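Local coordinates for protein transcriptional regulator, crp family (Thermotoga maritima, PDB 1O5L) that probably regulates transcription as a Crp-family DNA-binding protein, with a cyclic-nucleotide-binding-type domain and a helix-turn-helix domain, at residues G77-S82 / I101-F106. Numbering follows the deposited sequence.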
ATOM      1  N   GLY A  77      -2.833   0.274  -5.165  1.00 50.21           N
ATOM      2  CA  GLY A  77      -2.916  -0.330  -3.830  1.00 50.06           C
ATOM      3  C   GLY A  77      -3.919  -1.477  -3.637  1.00 49.10           C
ATOM      4  O   GLY A  77      -3.906  -2.128  -2.601  1.00 48.53           O
ATOM      5  N   PHE A  78      -4.780  -1.715  -4.631  1.00 49.03           N
ATOM      6  CA  PHE A  78      -5.828  -2.735  -4.532  1.00 49.11           C
ATOM      7  C   PHE A  78      -5.476  -3.989  -5.336  1.00 48.78           C
ATOM      8  O   PHE A  78      -6.091  -5.045  -5.152  1.00 47.97           O
ATOM      9  CB  PHE A  78      -7.181  -2.151  -4.986  1.00 49.37           C
ATOM     10  CG  PHE A  78      -7.705  -1.054  -4.086  1.00 48.98           C
ATOM     11  CD1 PHE A  78      -8.439  -1.361  -2.956  1.00 48.96           C
ATOM     12  CD2 PHE A  78      -7.473   0.278  -4.385  1.00 49.86           C
ATOM     13  CE1 PHE A  78      -8.931  -0.340  -2.099  1.00 51.56           C
ATOM     14  CE2 PHE A  78      -7.960   1.314  -3.535  1.00 51.43           C
ATOM     15  CZ  PHE A  78      -8.686   1.004  -2.403  1.00 49.94           C
ATOM     16  N   ILE A  79      -4.471  -3.877  -6.206  1.00 48.99           N
ATOM     17  CA  ILE A  79      -4.169  -4.946  -7.166  1.00 49.23           C
ATOM     18  C   ILE A  79      -3.869  -6.249  -6.475  1.00 49.01           C
ATOM     19  O   ILE A  79      -4.472  -7.274  -6.821  1.00 48.80           O
ATOM     20  CB  ILE A  79      -3.014  -4.539  -8.126  1.00 49.72           C
ATOM     21  CG1 ILE A  79      -3.436  -3.365  -9.017  1.00 49.49           C
ATOM     22  CG2 ILE A  79      -2.605  -5.710  -9.015  1.00 49.31           C
ATOM     23  CD1 ILE A  79      -2.248  -2.614  -9.654  1.00 50.70           C
ATOM     24  N   PHE A  80      -3.018  -6.197  -5.437  1.00 48.69           N
ATOM     25  CA  PHE A  80      -2.494  -7.402  -4.792  1.00 48.20           C
ATOM     26  C   PHE A  80      -3.151  -7.785  -3.453  1.00 49.08           C
ATOM     27  O   PHE A  80      -2.622  -8.633  -2.726  1.00 48.62           O
ATOM     28  CB  PHE A  80      -0.946  -7.320  -4.706  1.00 47.76           C
ATOM     29  CG  PHE A  80      -0.254  -7.377  -6.090  1.00 47.09           C
ATOM     30  CD1 PHE A  80      -0.124  -8.590  -6.774  1.00 46.48           C
ATOM     31  CD2 PHE A  80       0.203  -6.214  -6.712  1.00 46.01           C
ATOM     32  CE1 PHE A  80       0.478  -8.646  -8.052  1.00 45.88           C
ATOM     33  CE2 PHE A  80       0.793  -6.236  -7.960  1.00 44.06           C
ATOM     34  CZ  PHE A  80       0.925  -7.482  -8.648  1.00 47.69           C
ATOM     35  N   SER A  81      -4.328  -7.241  -3.133  1.00 50.25           N
ATOM     36  CA  SER A  81      -5.060  -7.779  -1.963  1.00 51.74           C
ATOM     37  C   SER A  81      -5.603  -9.192  -2.212  1.00 52.22           C
ATOM     38  O   SER A  81      -5.599  -9.705  -3.336  1.00 51.77           O
ATOM     39  CB  SER A  81      -6.187  -6.856  -1.478  1.00 51.66           C
ATOM     40  OG  SER A  81      -7.031  -6.442  -2.521  1.00 54.70           O
ATOM     41  N   SER A  82      -6.000  -9.843  -1.128  1.00 52.93           N
ATOM     42  CA  SER A  82      -6.923 -10.984  -1.200  1.00 53.76           C
ATOM     43  C   SER A  82      -8.258 -10.547  -1.845  1.00 53.87           C
ATOM     44  O   SER A  82      -8.796  -9.480  -1.536  1.00 54.04           O
ATOM     45  CB  SER A  82      -7.149 -11.515   0.207  1.00 53.83           C
ATOM     46  OG  SER A  82      -6.638 -10.556   1.124  1.00 55.46           O
ATOM     47  N   ILE A 101      -1.683  -5.232 -18.504  1.00 51.04           N
ATOM     48  CA  ILE A 101      -0.677  -6.275 -18.315  1.00 51.18           C
ATOM     49  C   ILE A 101      -1.196  -7.370 -17.365  1.00 50.56           C
ATOM     50  O   ILE A 101      -1.626  -7.039 -16.272  1.00 50.93           O
ATOM     51  CB  ILE A 101       0.622  -5.664 -17.698  1.00 50.86           C
ATOM     52  CG1 ILE A 101       1.128  -4.488 -18.562  1.00 51.43           C
ATOM     53  CG2 ILE A 101       1.685  -6.728 -17.543  1.00 50.49           C
ATOM     54  CD1 ILE A 101       2.324  -3.790 -17.995  1.00 51.38           C
ATOM     55  N   PRO A 102      -1.074  -8.645 -17.740  1.00 50.02           N
ATOM     56  CA  PRO A 102      -1.425  -9.751 -16.844  1.00 50.30           C
ATOM     57  C   PRO A 102      -0.652  -9.688 -15.526  1.00 50.90           C
ATOM     58  O   PRO A 102       0.559  -9.395 -15.504  1.00 50.71           O
ATOM     59  CB  PRO A 102      -1.065 -11.027 -17.646  1.00 49.87           C
ATOM     60  CG  PRO A 102      -0.961 -10.605 -19.077  1.00 49.70           C
ATOM     61  CD  PRO A 102      -0.591  -9.127 -19.047  1.00 50.69           C
ATOM     62  N   LYS A 103      -1.366  -9.930 -14.427  1.00 51.03           N
ATOM     63  CA  LYS A 103      -0.794  -9.813 -13.096  1.00 51.31           C
ATOM     64  C   LYS A 103       0.519 -10.601 -12.918  1.00 50.52           C
ATOM     65  O   LYS A 103       1.445 -10.119 -12.274  1.00 49.80           O
ATOM     66  CB  LYS A 103      -1.813 -10.243 -12.039  1.00 50.79           C
ATOM     67  CG  LYS A 103      -2.280  -9.110 -11.160  1.00 54.53           C
ATOM     68  CD  LYS A 103      -2.990  -9.599  -9.852  1.00 53.73           C
ATOM     69  CE  LYS A 103      -4.458  -9.267  -9.854  1.00 56.43           C
ATOM     70  NZ  LYS A 103      -5.115  -9.751  -8.602  1.00 58.24           N
ATOM     71  N   GLU A 104       0.552 -11.827 -13.442  1.00 50.55           N
ATOM     72  CA  GLU A 104       1.711 -12.716 -13.294  1.00 50.86           C
ATOM     73  C   GLU A 104       2.920 -12.176 -14.034  1.00 49.49           C
ATOM     74  O   GLU A 104       4.045 -12.263 -13.522  1.00 49.37           O
ATOM     75  CB  GLU A 104       1.418 -14.147 -13.787  1.00 50.97           C
ATOM     76  CG  GLU A 104       0.395 -14.915 -12.956  1.00 55.87           C
ATOM     77  CD  GLU A 104       0.754 -15.029 -11.462  1.00 61.58           C
ATOM     78  OE1 GLU A 104       1.955 -15.121 -11.131  1.00 63.71           O
ATOM     79  OE2 GLU A 104      -0.171 -15.031 -10.612  1.00 65.69           O
ATOM     80  N   VAL A 105       2.681 -11.640 -15.234  1.00 48.27           N
ATOM     81  CA  VAL A 105       3.700 -10.962 -15.984  1.00 47.61           C
ATOM     82  C   VAL A 105       4.143  -9.690 -15.239  1.00 49.09           C
ATOM     83  O   VAL A 105       5.360  -9.405 -15.172  1.00 48.76           O
ATOM     84  CB  VAL A 105       3.231 -10.640 -17.405  1.00 47.21           C
ATOM     85  CG1 VAL A 105       4.280  -9.831 -18.153  1.00 46.25           C
ATOM     86  CG2 VAL A 105       2.903 -11.927 -18.184  1.00 47.29           C
ATOM     87  N   PHE A 106       3.195  -8.920 -14.678  1.00 49.69           N
ATOM     88  CA  PHE A 106       3.624  -7.714 -13.948  1.00 51.27           C
ATOM     89  C   PHE A 106       4.534  -8.100 -12.769  1.00 50.97           C
ATOM     90  O   PHE A 106       5.553  -7.482 -12.564  1.00 50.75           O
ATOM     91  CB  PHE A 106       2.451  -6.843 -13.491  1.00 51.74           C
ATOM     92  CG  PHE A 106       2.871  -5.466 -13.040  1.00 52.71           C
ATOM     93  CD1 PHE A 106       3.266  -4.507 -13.970  1.00 53.90           C
ATOM     94  CD2 PHE A 106       2.899  -5.128 -11.677  1.00 52.75           C
ATOM     95  CE1 PHE A 106       3.682  -3.210 -13.547  1.00 53.14           C
ATOM     96  CE2 PHE A 106       3.309  -3.854 -11.244  1.00 52.86           C
ATOM     97  CZ  PHE A 106       3.691  -2.890 -12.178  1.00 54.41           C
TER
HETATM   98  O   HOH W   1      -3.684 -10.669  -5.596  1.00 62.26           O
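Ile79 and Lys103 mark the nearest backbone approach, their CA atoms 8.4 Å apart, where a type I turn from Phe78 to Ser81 faces the junction at which strand 96-102 passes, with Pro102 as N-cap residue, into helix 103-112. Lys103 bridges the two segments with its long side chain. Its NZ donates to the backbone carbonyl Ile79 O at 3.1 Å, reaching the oxygen fairly straight on (C=O...N 157°) but tilted 23° from the carbonyl plane. A bend at chi3 (-112°) turns CE, and NZ beyond it, towards this oxygen, while a water bound to Ser81 O gives NZ a second, weak link to the turn. The methylenes are used as well: Lys103 CD lies 4.0 Å from Ile79 CG2 and equally close to Phe80 CE1, so the apolar stem suits a greasy surface and the ammonium group the carbonyl of Ile79 beyond it. A methionine in place of Lys103 would probably keep some of this apolar contact but leave Ile79 O without its ammonium donor and the turn less firmly tied to the helix. Ile79 CG2 also sits over one face of the Phe80 ring, offset toward its rim, which probably limits how the ring can turn. Phe80 CZ also meets Phe106 CD2 at 4.3 Å, each ring turning an edge to the other; both are buried, as suits large apolar rings, and Phe106 also packs edge-to-face on Phe120. Within the turn, Ser81 suits its place because OG donates to Phe78 O at 3.1 Å. Phe80 touches Leu121 of the second subunit, so the loop lies between helix 103-112 and helix 114-139 of that subunit, within the cyclic-nucleotide-binding beta-roll domain of Crp-family regulators.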